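PDB 3MTQ: putative phosphoenolpyruvate-dependent sugar phosphotransferase system (PTS) permease from Klebsiella pneumoniae subsp. pneumoniae, which probably takes part in phosphoenolpyruvate-dependent sugar uptake as a mannose/fructose-type IIA component, passing on phosphoryl groups in the cytoplasm. Local coordinates for residues 25-30 and 80-85. Residues are numbered along the deposited sequence; the frame is centred on the assembly and turned at random. Where two conformers were deposited one is given.
Sequences IFASHG and LIVITD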
ATOM      1  N   ILE A  25     -10.865  -4.175   8.415  1.00 23.82           N
ATOM      2  CA  ILE A  25     -11.081  -4.798   7.118  1.00 23.16           C
ATOM      3  C   ILE A  25     -10.093  -4.123   6.142  1.00 22.65           C
ATOM      4  O   ILE A  25     -10.005  -2.858   6.068  1.00 21.85           O
ATOM      5  CB  ILE A  25     -12.493  -4.629   6.566  1.00 22.15           C
ATOM      6  CG1 ILE A  25     -13.520  -5.381   7.395  1.00 23.60           C
ATOM      7  CG2 ILE A  25     -12.521  -5.067   5.074  1.00 22.63           C
ATOM      8  CD1 ILE A  25     -14.961  -4.944   7.100  1.00 24.89           C
ATOM      9  N   PHE A  26      -9.297  -4.942   5.487  1.00 21.73           N
ATOM     10  CA  PHE A  26      -8.516  -4.499   4.341  1.00 21.71           C
ATOM     11  C   PHE A  26      -9.290  -4.928   3.137  1.00 21.94           C
ATOM     12  O   PHE A  26      -9.616  -6.148   2.967  1.00 19.44           O
ATOM     13  CB  PHE A  26      -7.108  -5.098   4.234  1.00 22.40           C
ATOM     14  CG  PHE A  26      -6.177  -4.814   5.395  1.00 23.23           C
ATOM     15  CD1 PHE A  26      -6.464  -3.868   6.387  1.00 22.69           C
ATOM     16  CD2 PHE A  26      -4.960  -5.486   5.445  1.00 22.74           C
ATOM     17  CE1 PHE A  26      -5.571  -3.665   7.437  1.00 26.83           C
ATOM     18  CE2 PHE A  26      -4.065  -5.260   6.477  1.00 25.82           C
ATOM     19  CZ  PHE A  26      -4.370  -4.361   7.469  1.00 24.53           C
ATOM     20  N   ALA A  27      -9.618  -3.951   2.294  1.00 20.19           N
ATOM     21  CA  ALA A  27     -10.408  -4.202   1.099  1.00 20.74           C
ATOM     22  C   ALA A  27      -9.723  -3.721  -0.177  1.00 21.58           C
ATOM     23  O   ALA A  27      -9.318  -2.574  -0.306  1.00 21.72           O
ATOM     24  CB  ALA A  27     -11.806  -3.643   1.225  1.00 17.92           C
ATOM     25  N   SER A  28      -9.542  -4.629  -1.117  1.00 21.30           N
ATOM     26  CA  SER A  28      -8.796  -4.286  -2.351  1.00 21.75           C
ATOM     27  C   SER A  28      -9.332  -4.943  -3.616  1.00 22.35           C
ATOM     28  O   SER A  28     -10.010  -5.984  -3.563  1.00 22.18           O
ATOM     29  CB  SER A  28      -7.305  -4.634  -2.176  1.00 21.58           C
ATOM     30  OG  SER A  28      -7.116  -6.075  -2.184  1.00 20.70           O
ATOM     31  N   HIS A  29      -8.990  -4.321  -4.752  1.00 22.29           N
ATOM     32  CA  HIS A  29      -9.024  -4.993  -6.055  1.00 21.72           C
ATOM     33  C   HIS A  29      -7.982  -6.087  -5.988  1.00 20.18           C
ATOM     34  O   HIS A  29      -6.820  -5.879  -5.737  1.00 18.91           O
ATOM     35  CB  HIS A  29      -8.675  -4.032  -7.209  1.00 22.50           C
ATOM     36  CG  HIS A  29      -9.656  -2.918  -7.426  1.00 20.90           C
ATOM     37  ND1 HIS A  29      -9.685  -1.783  -6.637  1.00 22.43           N
ATOM     38  CD2 HIS A  29     -10.571  -2.722  -8.403  1.00 22.38           C
ATOM     39  CE1 HIS A  29     -10.620  -0.966  -7.087  1.00 24.05           C
ATOM     40  NE2 HIS A  29     -11.157  -1.498  -8.172  1.00 24.98           N
ATOM     41  N   GLY A  30      -8.367  -7.345  -6.184  1.00 21.39           N
ATOM     42  CA  GLY A  30      -7.337  -8.341  -6.187  1.00 20.46           C
ATOM     43  C   GLY A  30      -6.749  -8.649  -4.823  1.00 21.61           C
ATOM     44  O   GLY A  30      -7.292  -8.269  -3.776  1.00 22.34           O
ATOM     45  N   LEU A  80     -15.638  -0.857  13.538  1.00 26.17           N
ATOM     46  CA  LEU A  80     -15.172  -1.390  12.274  1.00 25.95           C
ATOM     47  C   LEU A  80     -14.380  -0.313  11.541  1.00 25.35           C
ATOM     48  O   LEU A  80     -14.938   0.729  11.170  1.00 25.03           O
ATOM     49  CB  LEU A  80     -16.372  -1.813  11.425  1.00 25.94           C
ATOM     50  CG  LEU A  80     -16.119  -2.638  10.160  1.00 27.97           C
ATOM     51  CD1 LEU A  80     -15.030  -3.723  10.433  1.00 26.19           C
ATOM     52  CD2 LEU A  80     -17.427  -3.232   9.646  1.00 27.67           C
ATOM     53  N   ILE A  81     -13.090  -0.574  11.328  1.00 24.64           N
ATOM     54  CA  ILE A  81     -12.226   0.308  10.543  1.00 24.51           C
ATOM     55  C   ILE A  81     -11.909  -0.370   9.207  1.00 23.38           C
ATOM     56  O   ILE A  81     -11.209  -1.384   9.173  1.00 24.12           O
ATOM     57  CB  ILE A  81     -10.935   0.705  11.313  1.00 25.13           C
ATOM     58  CG1 ILE A  81     -11.307   1.308  12.673  1.00 24.00           C
ATOM     59  CG2 ILE A  81     -10.077   1.685  10.468  1.00 23.05           C
ATOM     60  CD1 ILE A  81     -10.090   1.606  13.568  1.00 29.38           C
ATOM     61  N   VAL A  82     -12.479   0.163   8.123  1.00 22.24           N
ATOM     62  CA  VAL A  82     -12.259  -0.364   6.772  1.00 21.39           C
ATOM     63  C   VAL A  82     -11.212   0.496   6.068  1.00 21.65           C
ATOM     64  O   VAL A  82     -11.297   1.765   6.056  1.00 21.19           O
ATOM     65  CB  VAL A  82     -13.576  -0.421   5.932  1.00 21.39           C
ATOM     66  CG1 VAL A  82     -13.350  -1.096   4.594  1.00 21.22           C
ATOM     67  CG2 VAL A  82     -14.719  -1.150   6.688  1.00 22.44           C
ATOM     68  N   ILE A  83     -10.195  -0.159   5.535  1.00 21.33           N
ATOM     69  CA  ILE A  83      -9.145   0.509   4.758  0.50 20.88           C
ATOM     70  C   ILE A  83      -9.135  -0.136   3.375  1.00 21.13           C
ATOM     71  O   ILE A  83      -8.888  -1.376   3.236  1.00 20.15           O
ATOM     72  CB  ILE A  83      -7.700   0.410   5.375  0.50 21.25           C
ATOM     73  CG1 ILE A  83      -7.651   0.743   6.872  0.50 21.08           C
ATOM     74  CG2 ILE A  83      -6.764   1.343   4.608  0.50 20.29           C
ATOM     75  CD1 ILE A  83      -7.857  -0.451   7.823  0.50 23.70           C
ATOM     76  N   THR A  84      -9.458   0.660   2.362  1.00 20.34           N
ATOM     77  CA  THR A  84      -9.555   0.201   1.008  1.00 19.59           C
ATOM     78  C   THR A  84      -8.314   0.604   0.228  1.00 21.02           C
ATOM     79  O   THR A  84      -7.557   1.537   0.631  1.00 18.88           O
ATOM     80  CB  THR A  84     -10.796   0.764   0.292  1.00 20.29           C
ATOM     81  OG1 THR A  84     -10.685   2.219   0.237  1.00 18.21           O
ATOM     82  CG2 THR A  84     -12.067   0.393   1.040  1.00 18.29           C
ATOM     83  N   ASP A  85      -8.093  -0.076  -0.899  1.00 20.24           N
ATOM     84  CA  ASP A  85      -6.921   0.225  -1.743  1.00 21.09           C
ATOM     85  C   ASP A  85      -6.901   1.649  -2.305  1.00 20.79           C
ATOM     86  O   ASP A  85      -5.858   2.327  -2.306  1.00 22.14           O
ATOM     87  CB  ASP A  85      -6.763  -0.768  -2.908  1.00 20.73           C
ATOM     88  CG  ASP A  85      -8.003  -0.908  -3.818  1.00 20.77           C
ATOM     89  OD1 ASP A  85      -9.090  -0.331  -3.605  1.00 19.69           O
ATOM     90  OD2 ASP A  85      -7.904  -1.805  -4.715  1.00 22.30           O
TER
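D85 OD2 takes two hydrogen bonds from H29. Ring nitrogen H29 ND1 donates to D85 OD2 over 2.6 Å on its syn side, and H29 N reaches D85 OD2 at 2.7 Å from above the carboxylate plane. Ring and carboxylate lie nearly coplanar, 27° apart, and with main chain and ring both tied to one oxygen the imidazole's rotation is restrained. D85 CG sits between its own backbone N and carbonyl carbon (chi1 55°), which swings the carboxylate across to the histidine. In the mannose-type IIA family a histidine at the end of the first strand carries the phosphoryl group, and H29 with its aspartate partner is consistent with that site. Behind this pair the strands run parallel, joined by four backbone bonds from I25 N to I81 O through to D85 N to A27 O, the last at 2.8 Å. I25 CD1 packs on L80 CD1 (3.6 Å) and V82 CG2, while on the opposite face I83 CD1, in the modelled conformer, lies at the edge of the F26 ring. Strands 22-29 and 79-84 are the central pair of the four-stranded sheet; helix 90-96 covers A27 and V82, helix 112-120 F26 and I83, and L42 of the second subunit packs against H29.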